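Local coordinates for zinc-binding protein TroA (PDB 1K0F) that binds zinc with high affinity and specificity in the periplasm and delivers it to the membrane permease of the TroABC transporter for import, at residues 2-8 and 24-30; 89-93 and 172-176; 105-109 and 175-179. Residues are numbered along the deposited sequence.

Overall arrangement
The chain opens with interaction 1. It closes a short loop: strand 4-7, helix 10-20 and strand 25-28 form a beta-alpha-beta unit, and the contact joins its two strands in the N-terminal parallel sheet. Interactions 2 and 3 open one after the other and end on the same helix, 172-178, where their second segments overlap; neither encloses the other. Their centres lie about 7 Å apart, and they share Ser175 and Arg176. Together they tie the loop before strand 93-94 and the start of helix 107-124 to helix 172-178. Interaction 1 lies on the opposite side of the chain's centre, about 28 Å from interaction 2 and 27 Å from interaction 3, centre to centre.

Interaction 1 (2-8 and 24-30); sequences KPLVVTT and VHLKGLM
Segments 2-8 and 24-30 run side by side as parallel strands, 4-7 and 25-28. Their axes approach to 4.8 Å and cross at -17°. Lys2 comes first. His25, with chi1 m, sets ND1 to donate to Lys2 O at 3.0 Å. Lys2 CE sits over the His25 ring, 3.8 Å from the centroid, a CH-pi contact. Pro3 O takes His25 N at 3.0 Å. Leu4 pairs with His25, and both side chains lie on the same face as Val6 and Lys27. Val5 pairs with Leu26 on the other face. Val5 N donates to His25 O at 2.8 Å, and Val5 O accepts Lys27 N at 3.1 Å. Val5 CG2 also packs on Val24 CB at 3.9 Å. These are the strands of a beta-alpha-beta unit, and helix 10-20 between them covers Thr7 and Leu26. Strand 25-28 is an outermost strand of the four-stranded sheet; strand 54-57 flanks 4-7 on its other side. Val6 pairs with Lys27, and Val6 CG1 meets Leu29 CG at 3.6 Å. Thr7 pairs with Gly28. Thr7 N donates to Lys27 O at 3.1 Å, and Thr7 O accepts from Leu29 N at 2.7 Å. At Thr8 the chain turns a corner, with phi/psi -91/-92. Thr8 O accepts Met30 N at 2.8 Å, while Thr8 OG1 bonds Glu63.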
ATOM      1  N   LYS A   2      17.472  -4.862 -22.726  1.00 31.86           N
ATOM      2  CA  LYS A   2      16.414  -5.353 -21.851  1.00 31.92           C
ATOM      3  C   LYS A   2      15.140  -4.505 -21.953  1.00 31.38           C
ATOM      4  O   LYS A   2      15.215  -3.282 -22.105  1.00 31.65           O
ATOM      5  CB  LYS A   2      16.904  -5.378 -20.397  1.00 33.47           C
ATOM      6  CG  LYS A   2      18.395  -5.661 -20.231  1.00 37.29           C
ATOM      7  CD  LYS A   2      18.803  -5.730 -18.756  1.00 39.32           C
ATOM      8  CE  LYS A   2      18.888  -4.344 -18.110  1.00 40.68           C
ATOM      9  NZ  LYS A   2      20.274  -3.779 -18.123  1.00 41.02           N
ATOM     10  N   PRO A   3      13.957  -5.155 -21.864  1.00 30.13           N
ATOM     11  CA  PRO A   3      12.615  -4.553 -21.932  1.00 29.03           C
ATOM     12  C   PRO A   3      12.272  -3.580 -20.805  1.00 28.63           C
ATOM     13  O   PRO A   3      12.688  -3.757 -19.658  1.00 29.49           O
ATOM     14  CB  PRO A   3      11.682  -5.756 -21.926  1.00 29.96           C
ATOM     15  CG  PRO A   3      12.458  -6.793 -21.213  1.00 30.26           C
ATOM     16  CD  PRO A   3      13.864  -6.613 -21.681  1.00 29.18           C
ATOM     17  N   LEU A   4      11.491  -2.559 -21.146  1.00 26.57           N
ATOM     18  CA  LEU A   4      11.096  -1.540 -20.196  1.00 24.82           C
ATOM     19  C   LEU A   4       9.822  -1.878 -19.454  1.00 26.07           C
ATOM     20  O   LEU A   4       8.754  -1.951 -20.051  1.00 27.60           O
ATOM     21  CB  LEU A   4      10.896  -0.209 -20.912  1.00 23.31           C
ATOM     22  CG  LEU A   4      10.466   0.922 -19.984  1.00 21.41           C
ATOM     23  CD1 LEU A   4      11.520   1.101 -18.905  1.00 20.52           C
ATOM     24  CD2 LEU A   4      10.277   2.206 -20.774  1.00 21.26           C
ATOM     25  N   VAL A   5       9.937  -2.093 -18.150  1.00 24.82           N
ATOM     26  CA  VAL A   5       8.771  -2.381 -17.332  1.00 24.62           C
ATOM     27  C   VAL A   5       8.476  -1.072 -16.628  1.00 26.15           C
ATOM     28  O   VAL A   5       9.397  -0.388 -16.184  1.00 28.60           O
ATOM     29  CB  VAL A   5       9.058  -3.453 -16.257  1.00 24.87           C
ATOM     30  CG1 VAL A   5       7.894  -3.530 -15.263  1.00 22.19           C
ATOM     31  CG2 VAL A   5       9.296  -4.802 -16.921  1.00 25.92           C
ATOM     32  N   VAL A   6       7.209  -0.700 -16.534  1.00 26.23           N
ATOM     33  CA  VAL A   6       6.871   0.543 -15.858  1.00 25.41           C
ATOM     34  C   VAL A   6       5.746   0.289 -14.894  1.00 22.98           C
ATOM     35  O   VAL A   6       4.685  -0.195 -15.279  1.00 21.49           O
ATOM     36  CB  VAL A   6       6.440   1.649 -16.842  1.00 27.25           C
ATOM     37  CG1 VAL A   6       5.800   2.808 -16.069  1.00 26.16           C
ATOM     38  CG2 VAL A   6       7.655   2.153 -17.632  1.00 27.66           C
ATOM     39  N   THR A   7       5.985   0.620 -13.634  1.00 21.57           N
ATOM     40  CA  THR A   7       4.985   0.404 -12.605  1.00 18.49           C
ATOM     41  C   THR A   7       4.589   1.705 -11.923  1.00 17.71           C
ATOM     42  O   THR A   7       5.290   2.714 -12.013  1.00 15.57           O
ATOM     43  CB  THR A   7       5.500  -0.585 -11.542  1.00 15.29           C
ATOM     44  OG1 THR A   7       6.235   0.130 -10.547  1.00 15.37           O
ATOM     45  CG2 THR A   7       6.399  -1.632 -12.174  1.00 16.20           C
ATOM     46  N   THR A   8       3.461   1.658 -11.231  1.00 16.44           N
ATOM     47  CA  THR A   8       2.946   2.810 -10.532  1.00 16.08           C
ATOM     48  C   THR A   8       3.459   2.838  -9.105  1.00 14.23           C
ATOM     49  O   THR A   8       4.519   3.379  -8.837  1.00 14.85           O
ATOM     50  CB  THR A   8       1.422   2.773 -10.539  1.00 17.96           C
ATOM     51  OG1 THR A   8       0.988   1.461 -10.160  1.00 23.65           O
ATOM     52  CG2 THR A   8       0.885   3.075 -11.940  1.00 16.37           C
ATOM     53  N   VAL A  24      15.475  -6.486 -16.578  1.00 22.98           N
ATOM     54  CA  VAL A  24      14.602  -5.491 -17.169  1.00 24.55           C
ATOM     55  C   VAL A  24      15.035  -4.120 -16.719  1.00 23.13           C
ATOM     56  O   VAL A  24      15.814  -3.970 -15.783  1.00 21.95           O
ATOM     57  CB  VAL A  24      13.087  -5.693 -16.779  1.00 25.82           C
ATOM     58  CG1 VAL A  24      12.679  -7.129 -16.990  1.00 28.56           C
ATOM     59  CG2 VAL A  24      12.837  -5.286 -15.330  1.00 27.08           C
ATOM     60  N   HIS A  25      14.550  -3.119 -17.430  1.00 21.93           N
ATOM     61  CA  HIS A  25      14.827  -1.755 -17.065  1.00 22.63           C
ATOM     62  C   HIS A  25      13.525  -1.433 -16.362  1.00 23.17           C
ATOM     63  O   HIS A  25      12.452  -1.603 -16.945  1.00 26.01           O
ATOM     64  CB  HIS A  25      15.015  -0.909 -18.312  1.00 21.79           C
ATOM     65  CG  HIS A  25      16.389  -1.006 -18.886  1.00 22.43           C
ATOM     66  ND1 HIS A  25      16.651  -1.626 -20.089  1.00 23.01           N
ATOM     67  CD2 HIS A  25      17.585  -0.573 -18.418  1.00 23.29           C
ATOM     68  CE1 HIS A  25      17.952  -1.566 -20.337  1.00 25.43           C
ATOM     69  NE2 HIS A  25      18.539  -0.933 -19.338  1.00 24.32           N
ATOM     70  N   LEU A  26      13.606  -1.006 -15.108  1.00 21.07           N
ATOM     71  CA  LEU A  26      12.402  -0.716 -14.350  1.00 19.90           C
ATOM     72  C   LEU A  26      12.252   0.738 -13.954  1.00 19.86           C
ATOM     73  O   LEU A  26      13.198   1.386 -13.543  1.00 20.33           O
ATOM     74  CB  LEU A  26      12.363  -1.592 -13.099  1.00 18.61           C
ATOM     75  CG  LEU A  26      11.562  -1.090 -11.894  1.00 19.61           C
ATOM     76  CD1 LEU A  26      10.088  -0.949 -12.261  1.00 18.43           C
ATOM     77  CD2 LEU A  26      11.738  -2.069 -10.737  1.00 18.74           C
ATOM     78  N   LYS A  27      11.040   1.246 -14.078  1.00 21.25           N
ATOM     79  CA  LYS A  27      10.779   2.619 -13.713  1.00 22.63           C
ATOM     80  C   LYS A  27       9.599   2.685 -12.747  1.00 22.69           C
ATOM     81  O   LYS A  27       8.462   2.371 -13.112  1.00 22.15           O
ATOM     82  CB  LYS A  27      10.500   3.451 -14.974  1.00 23.28           C
ATOM     83  CG  LYS A  27       9.851   4.810 -14.705  1.00 26.73           C
ATOM     84  CD  LYS A  27      10.901   5.888 -14.458  1.00 31.53           C
ATOM     85  CE  LYS A  27      10.427   6.961 -13.456  1.00 32.72           C
ATOM     86  NZ  LYS A  27      10.303   8.288 -14.111  1.00 32.17           N
ATOM     87  N   GLY A  28       9.882   3.071 -11.510  1.00 23.08           N
ATOM     88  CA  GLY A  28       8.828   3.198 -10.522  1.00 24.79           C
ATOM     89  C   GLY A  28       8.226   4.581 -10.683  1.00 26.94           C
ATOM     90  O   GLY A  28       8.855   5.582 -10.339  1.00 27.56           O
ATOM     91  N   LEU A  29       7.010   4.646 -11.219  1.00 27.44           N
ATOM     92  CA  LEU A  29       6.341   5.929 -11.442  1.00 28.20           C
ATOM     93  C   LEU A  29       5.967   6.699 -10.176  1.00 28.61           C
ATOM     94  O   LEU A  29       6.054   7.928 -10.147  1.00 30.51           O
ATOM     95  CB  LEU A  29       5.091   5.727 -12.287  1.00 27.29           C
ATOM     96  CG  LEU A  29       5.387   5.573 -13.779  1.00 29.52           C
ATOM     97  CD1 LEU A  29       4.103   5.779 -14.571  1.00 30.93           C
ATOM     98  CD2 LEU A  29       6.458   6.571 -14.195  1.00 29.14           C
ATOM     99  N   MET A  30       5.541   5.984  -9.142  1.00 26.19           N
ATOM    100  CA  MET A  30       5.157   6.630  -7.896  1.00 24.10           C
ATOM    101  C   MET A  30       6.138   6.256  -6.787  1.00 24.12           C
ATOM    102  O   MET A  30       6.193   5.106  -6.352  1.00 26.65           O
ATOM    103  CB  MET A  30       3.742   6.217  -7.522  1.00 23.33           C
ATOM    104  CG  MET A  30       2.830   6.010  -8.710  1.00 21.02           C
ATOM    105  SD  MET A  30       1.260   5.438  -8.127  1.00 24.18           S
ATOM    106  CE  MET A  30       0.148   6.172  -9.311  1.00 24.89           C
TER

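Interaction 2 (89-93 and 172-176); sequences SQRLS and GYFSR
Leu92, Arg176 and Tyr173 carry most of this contact. Residues 89-90 end a 3-10 segment that begins earlier; 91-92 then run as an extended loop toward strand 93-94. Segment 172-176 is the first part of helix 172-178. The nearest CA pair is Leu92 and Tyr173, 7.2 Å apart. Leu92 takes the mt rotamer (chi1 -56°, chi2 -176°) and lays its side chain on the Tyr173 ring. Leu92 CG stands 3.8 Å from the centroid of the Tyr173 ring, 6° off the normal, a CH-pi contact. Leu92 CD1 also reaches Gly172 C at 3.5 Å. An ideal CB on residue 172 would come only 3.3 Å from Leu92 CD1, so the glycine leaves room for the leucine. This is a loop-to-helix contact beside the zinc site: the Tyr173 side chain is about 5 Å from that of His102, a residue of the zinc-binding site, which is empty in this zinc-free structure. Tyr173 OH accepts a weak hydrogen bond from Leu92 N at 3.0 Å and also bonds Asp100 O. Arg176 has an extended start, chi1 and chi2 both t, then bends at chi3 98°. The guanidinium has one face over Leu92 CG. From its edge, Arg176 NH2 donates to Gln90 O at 2.5 Å. Within the helix, Arg176 N bonds to Gly172 O at 2.8 Å.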
ATOM      1  N   SER A  89     -14.167 -12.114  -4.521  1.00 28.91           N
ATOM      2  CA  SER A  89     -14.614 -12.614  -3.231  1.00 29.91           C
ATOM      3  C   SER A  89     -13.798 -12.048  -2.082  1.00 31.61           C
ATOM      4  O   SER A  89     -14.355 -11.581  -1.090  1.00 34.47           O
ATOM      5  CB  SER A  89     -14.481 -14.126  -3.187  1.00 30.00           C
ATOM      6  OG  SER A  89     -13.113 -14.487  -3.237  1.00 27.88           O
ATOM      7  N   GLN A  90     -12.476 -12.113  -2.219  1.00 31.31           N
ATOM      8  CA  GLN A  90     -11.557 -11.647  -1.182  1.00 30.46           C
ATOM      9  C   GLN A  90     -11.345 -10.149  -1.074  1.00 29.27           C
ATOM     10  O   GLN A  90     -10.736  -9.685  -0.117  1.00 27.52           O
ATOM     11  CB  GLN A  90     -10.199 -12.325  -1.352  1.00 30.69           C
ATOM     12  CG  GLN A  90     -10.077 -13.612  -0.575  1.00 32.62           C
ATOM     13  CD  GLN A  90      -9.060 -14.556  -1.171  1.00 33.92           C
ATOM     14  OE1 GLN A  90      -8.118 -14.968  -0.493  1.00 36.11           O
ATOM     15  NE2 GLN A  90      -9.242 -14.912  -2.441  1.00 33.64           N
ATOM     16  N   ARG A  91     -11.833  -9.385  -2.037  1.00 29.28           N
ATOM     17  CA  ARG A  91     -11.656  -7.941  -1.977  1.00 31.62           C
ATOM     18  C   ARG A  91     -12.730  -7.271  -1.135  1.00 33.89           C
ATOM     19  O   ARG A  91     -13.914  -7.367  -1.446  1.00 35.31           O
ATOM     20  CB  ARG A  91     -11.684  -7.346  -3.378  1.00 32.19           C
ATOM     21  CG  ARG A  91     -11.476  -8.342  -4.490  1.00 32.02           C
ATOM     22  CD  ARG A  91     -11.728  -7.661  -5.806  1.00 34.03           C
ATOM     23  NE  ARG A  91     -11.184  -8.408  -6.924  1.00 33.09           N
ATOM     24  CZ  ARG A  91     -11.216  -7.976  -8.176  1.00 32.33           C
ATOM     25  NH1 ARG A  91     -11.770  -6.802  -8.461  1.00 31.92           N
ATOM     26  NH2 ARG A  91     -10.703  -8.722  -9.140  1.00 32.37           N
ATOM     27  N   LEU A  92     -12.323  -6.592  -0.066  1.00 36.89           N
ATOM     28  CA  LEU A  92     -13.291  -5.909   0.784  1.00 40.03           C
ATOM     29  C   LEU A  92     -13.980  -4.857  -0.070  1.00 43.85           C
ATOM     30  O   LEU A  92     -13.396  -4.328  -1.017  1.00 43.38           O
ATOM     31  CB  LEU A  92     -12.607  -5.213   1.972  1.00 37.92           C
ATOM     32  CG  LEU A  92     -11.713  -6.004   2.929  1.00 36.52           C
ATOM     33  CD1 LEU A  92     -11.252  -5.099   4.060  1.00 34.57           C
ATOM     34  CD2 LEU A  92     -12.467  -7.185   3.472  1.00 33.82           C
ATOM     35  N   SER A  93     -15.233  -4.571   0.248  1.00 49.15           N
ATOM     36  CA  SER A  93     -15.963  -3.558  -0.487  1.00 54.55           C
ATOM     37  C   SER A  93     -16.241  -2.402   0.453  1.00 58.97           C
ATOM     38  O   SER A  93     -16.006  -2.498   1.663  1.00 60.82           O
ATOM     39  CB  SER A  93     -17.286  -4.103  -1.017  1.00 54.34           C
ATOM     40  OG  SER A  93     -18.006  -3.081  -1.686  1.00 53.83           O
ATOM     41  N   GLY A 172      -7.824  -1.541   5.798  1.00 30.30           N
ATOM     42  CA  GLY A 172      -8.951  -2.441   5.972  1.00 32.70           C
ATOM     43  C   GLY A 172      -8.533  -3.907   5.975  1.00 34.28           C
ATOM     44  O   GLY A 172      -8.882  -4.652   6.899  1.00 35.68           O
ATOM     45  N   TYR A 173      -7.797  -4.327   4.943  1.00 33.12           N
ATOM     46  CA  TYR A 173      -7.332  -5.711   4.860  1.00 31.29           C
ATOM     47  C   TYR A 173      -6.339  -5.964   5.984  1.00 31.72           C
ATOM     48  O   TYR A 173      -6.258  -7.065   6.517  1.00 31.32           O
ATOM     49  CB  TYR A 173      -6.652  -5.982   3.525  1.00 27.36           C
ATOM     50  CG  TYR A 173      -7.553  -5.843   2.326  1.00 24.71           C
ATOM     51  CD1 TYR A 173      -7.855  -6.938   1.523  1.00 23.83           C
ATOM     52  CD2 TYR A 173      -8.038  -4.599   1.943  1.00 25.18           C
ATOM     53  CE1 TYR A 173      -8.605  -6.791   0.360  1.00 23.07           C
ATOM     54  CE2 TYR A 173      -8.783  -4.447   0.786  1.00 22.18           C
ATOM     55  CZ  TYR A 173      -9.064  -5.535   0.000  1.00 22.07           C
ATOM     56  OH  TYR A 173      -9.782  -5.351  -1.158  1.00 24.73           O
ATOM     57  N   PHE A 174      -5.576  -4.937   6.335  1.00 32.58           N
ATOM     58  CA  PHE A 174      -4.607  -5.065   7.413  1.00 33.07           C
ATOM     59  C   PHE A 174      -5.391  -5.426   8.678  1.00 33.44           C
ATOM     60  O   PHE A 174      -4.975  -6.283   9.462  1.00 32.89           O
ATOM     61  CB  PHE A 174      -3.848  -3.743   7.605  1.00 32.07           C
ATOM     62  CG  PHE A 174      -2.919  -3.737   8.789  1.00 30.63           C
ATOM     63  CD1 PHE A 174      -1.638  -4.274   8.691  1.00 28.48           C
ATOM     64  CD2 PHE A 174      -3.336  -3.203  10.011  1.00 30.04           C
ATOM     65  CE1 PHE A 174      -0.789  -4.280   9.789  1.00 28.50           C
ATOM     66  CE2 PHE A 174      -2.497  -3.204  11.115  1.00 28.52           C
ATOM     67  CZ  PHE A 174      -1.223  -3.743  11.007  1.00 28.52           C
ATOM     68  N   SER A 175      -6.536  -4.775   8.855  1.00 33.42           N
ATOM     69  CA  SER A 175      -7.379  -5.026  10.008  1.00 35.12           C
ATOM     70  C   SER A 175      -7.972  -6.424   9.906  1.00 36.64           C
ATOM     71  O   SER A 175      -7.883  -7.212  10.849  1.00 37.79           O
ATOM     72  CB  SER A 175      -8.498  -3.980  10.079  1.00 36.37           C
ATOM     73  OG  SER A 175      -9.653  -4.382   9.353  1.00 38.74           O
ATOM     74  N   ARG A 176      -8.558  -6.735   8.752  1.00 35.96           N
ATOM     75  CA  ARG A 176      -9.178  -8.034   8.531  1.00 35.62           C
ATOM     76  C   ARG A 176      -8.184  -9.187   8.643  1.00 36.58           C
ATOM     77  O   ARG A 176      -8.527 -10.269   9.116  1.00 35.42           O
ATOM     78  CB  ARG A 176      -9.845  -8.062   7.153  1.00 34.95           C
ATOM     79  CG  ARG A 176     -10.353  -9.430   6.731  1.00 35.13           C
ATOM     80  CD  ARG A 176     -11.093  -9.355   5.411  1.00 37.01           C
ATOM     81  NE  ARG A 176     -10.236  -9.736   4.294  1.00 40.18           N
ATOM     82  CZ  ARG A 176     -10.667  -9.979   3.059  1.00 40.68           C
ATOM     83  NH1 ARG A 176     -11.955  -9.881   2.766  1.00 41.16           N
ATOM     84  NH2 ARG A 176      -9.803 -10.329   2.112  1.00 40.64           N
TER

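Interaction 3 (105-109 and 175-179); sequences FDVKL and SRAYG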
ATOM      1  N   PHE A 105      -1.732  -5.002   1.922  1.00 32.66           N
ATOM      2  CA  PHE A 105      -1.612  -4.981   3.368  1.00 34.84           C
ATOM      3  C   PHE A 105      -2.036  -6.316   3.956  1.00 36.44           C
ATOM      4  O   PHE A 105      -2.009  -6.509   5.168  1.00 37.76           O
ATOM      5  CB  PHE A 105      -2.403  -3.824   3.968  1.00 34.37           C
ATOM      6  CG  PHE A 105      -1.612  -2.545   4.044  1.00 34.27           C
ATOM      7  CD1 PHE A 105      -0.255  -2.575   4.346  1.00 34.14           C
ATOM      8  CD2 PHE A 105      -2.212  -1.320   3.776  1.00 33.77           C
ATOM      9  CE1 PHE A 105       0.496  -1.399   4.378  1.00 33.97           C
ATOM     10  CE2 PHE A 105      -1.476  -0.143   3.803  1.00 32.05           C
ATOM     11  CZ  PHE A 105      -0.116  -0.179   4.101  1.00 33.98           C
ATOM     12  N   ASP A 106      -2.448  -7.225   3.076  1.00 36.83           N
ATOM     13  CA  ASP A 106      -2.779  -8.583   3.469  1.00 35.52           C
ATOM     14  C   ASP A 106      -1.739  -9.381   2.683  1.00 34.13           C
ATOM     15  O   ASP A 106      -1.985  -9.807   1.559  1.00 34.10           O
ATOM     16  CB  ASP A 106      -4.189  -8.993   3.042  1.00 37.35           C
ATOM     17  CG  ASP A 106      -4.550 -10.401   3.513  1.00 38.41           C
ATOM     18  OD1 ASP A 106      -3.623 -11.177   3.848  1.00 38.57           O
ATOM     19  OD2 ASP A 106      -5.755 -10.738   3.553  1.00 38.81           O
ATOM     20  N   VAL A 107      -0.560  -9.527   3.279  1.00 33.29           N
ATOM     21  CA  VAL A 107       0.561 -10.238   2.675  1.00 30.53           C
ATOM     22  C   VAL A 107       0.163 -11.504   1.943  1.00 31.28           C
ATOM     23  O   VAL A 107       0.681 -11.790   0.872  1.00 32.88           O
ATOM     24  CB  VAL A 107       1.597 -10.616   3.737  1.00 28.29           C
ATOM     25  CG1 VAL A 107       2.753 -11.323   3.094  1.00 28.29           C
ATOM     26  CG2 VAL A 107       2.056  -9.381   4.479  1.00 25.01           C
ATOM     27  N   LYS A 108      -0.760 -12.259   2.527  1.00 31.94           N
ATOM     28  CA  LYS A 108      -1.213 -13.510   1.937  1.00 33.77           C
ATOM     29  C   LYS A 108      -2.049 -13.306   0.674  1.00 33.30           C
ATOM     30  O   LYS A 108      -2.038 -14.135  -0.235  1.00 33.04           O
ATOM     31  CB  LYS A 108      -2.024 -14.287   2.974  1.00 37.27           C
ATOM     32  CG  LYS A 108      -1.729 -15.776   3.022  1.00 41.14           C
ATOM     33  CD  LYS A 108      -3.014 -16.599   2.904  1.00 45.00           C
ATOM     34  CE  LYS A 108      -3.388 -17.265   4.225  1.00 45.73           C
ATOM     35  NZ  LYS A 108      -4.192 -18.502   4.006  1.00 48.84           N
ATOM     36  N   LEU A 109      -2.786 -12.204   0.628  1.00 33.43           N
ATOM     37  CA  LEU A 109      -3.634 -11.894  -0.518  1.00 32.41           C
ATOM     38  C   LEU A 109      -2.876 -11.045  -1.530  1.00 32.06           C
ATOM     39  O   LEU A 109      -3.366 -10.769  -2.625  1.00 33.03           O
ATOM     40  CB  LEU A 109      -4.886 -11.153  -0.052  1.00 32.88           C
ATOM     41  CG  LEU A 109      -5.856 -10.676  -1.131  1.00 33.91           C
ATOM     42  CD1 LEU A 109      -6.873 -11.771  -1.427  1.00 35.09           C
ATOM     43  CD2 LEU A 109      -6.543  -9.399  -0.666  1.00 33.81           C
ATOM     44  N   SER A 175      -6.536  -4.775   8.855  1.00 33.42           N
ATOM     45  CA  SER A 175      -7.379  -5.026  10.008  1.00 35.12           C
ATOM     46  C   SER A 175      -7.972  -6.424   9.906  1.00 36.64           C
ATOM     47  O   SER A 175      -7.883  -7.212  10.849  1.00 37.79           O
ATOM     48  CB  SER A 175      -8.498  -3.980  10.079  1.00 36.37           C
ATOM     49  OG  SER A 175      -9.653  -4.382   9.353  1.00 38.74           O
ATOM     50  N   ARG A 176      -8.558  -6.735   8.752  1.00 35.96           N
ATOM     51  CA  ARG A 176      -9.178  -8.034   8.531  1.00 35.62           C
ATOM     52  C   ARG A 176      -8.184  -9.187   8.643  1.00 36.58           C
ATOM     53  O   ARG A 176      -8.527 -10.269   9.116  1.00 35.42           O
ATOM     54  CB  ARG A 176      -9.845  -8.062   7.153  1.00 34.95           C
ATOM     55  CG  ARG A 176     -10.353  -9.430   6.731  1.00 35.13           C
ATOM     56  CD  ARG A 176     -11.093  -9.355   5.411  1.00 37.01           C
ATOM     57  NE  ARG A 176     -10.236  -9.736   4.294  1.00 40.18           N
ATOM     58  CZ  ARG A 176     -10.667  -9.979   3.059  1.00 40.68           C
ATOM     59  NH1 ARG A 176     -11.955  -9.881   2.766  1.00 41.16           N
ATOM     60  NH2 ARG A 176      -9.803 -10.329   2.112  1.00 40.64           N
ATOM     61  N   ALA A 177      -6.943  -8.935   8.234  1.00 39.17           N
ATOM     62  CA  ALA A 177      -5.899  -9.959   8.237  1.00 40.21           C
ATOM     63  C   ALA A 177      -5.268 -10.255   9.583  1.00 41.81           C
ATOM     64  O   ALA A 177      -5.205 -11.408  10.002  1.00 43.09           O
ATOM     65  CB  ALA A 177      -4.807  -9.586   7.247  1.00 38.79           C
ATOM     66  N   TYR A 178      -4.814  -9.209  10.262  1.00 43.44           N
ATOM     67  CA  TYR A 178      -4.142  -9.373  11.541  1.00 43.77           C
ATOM     68  C   TYR A 178      -4.894  -8.847  12.766  1.00 44.30           C
ATOM     69  O   TYR A 178      -4.314  -8.728  13.850  1.00 45.38           O
ATOM     70  CB  TYR A 178      -2.755  -8.741  11.427  1.00 44.32           C
ATOM     71  CG  TYR A 178      -2.137  -9.010  10.070  1.00 44.59           C
ATOM     72  CD1 TYR A 178      -1.458 -10.202   9.818  1.00 45.03           C
ATOM     73  CD2 TYR A 178      -2.294  -8.107   9.017  1.00 45.19           C
ATOM     74  CE1 TYR A 178      -0.957 -10.496   8.550  1.00 44.07           C
ATOM     75  CE2 TYR A 178      -1.793  -8.393   7.744  1.00 44.34           C
ATOM     76  CZ  TYR A 178      -1.130  -9.590   7.520  1.00 43.95           C
ATOM     77  OH  TYR A 178      -0.655  -9.891   6.268  1.00 44.63           O
ATOM     78  N   GLY A 179      -6.179  -8.541  12.589  1.00 44.60           N
ATOM     79  CA  GLY A 179      -7.007  -8.062  13.690  1.00 44.74           C
ATOM     80  C   GLY A 179      -6.631  -6.735  14.326  1.00 44.39           C
ATOM     81  O   GLY A 179      -5.906  -6.684  15.320  1.00 43.39           O
TER
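This is a buried contact between the start of helix 107-124 and the end of helix 172-178. Tyr178 gives it the most covered surface. The Tyr178 ring lies with an edge toward the backbone at the helix start: Phe105 O is 3.2 Å from Tyr178 CE2. Tyr178 OH accepts a weak hydrogen bond from Val107 N at 3.0 Å. The same hydroxyl also bonds Asp147 OD1 on helix 129-156, so that helix joins the contact as well. Val107 CG2 lies 3.3 Å from Tyr178 OH and 4.4 Å from Tyr178 CZ. Ala177 points toward the other segment and places its CB 3.8 Å from Asp106 CG. The CA atoms of these two residues are 5.9 Å apart, the nearest pair. Asp106 OD2 and Arg176 NH2 are 4.3 Å apart, beyond a salt bridge; Arg176 NH2 bonds Gln90 O instead. Phe105 has its CA-to-CB bond sideways; its side chain comes no nearer to segment 175-179 than Phe105 CB to Tyr178 CE2, 6.0 Å, and its ring stacks with that of Phe171. The Phe105 side chain is about 4 Å from that of His102, so the helix start adjoins the zinc-binding site, which is empty in this zinc-free structure. Asp106 is the N-cap of helix 107-124: Asp106 OD1 accepts from Lys108 N at 3.3 Å and Leu109 N at 3.5 Å, an N-cap by aspartate, though weak here, at the start of a helix that is itself weakly bonded.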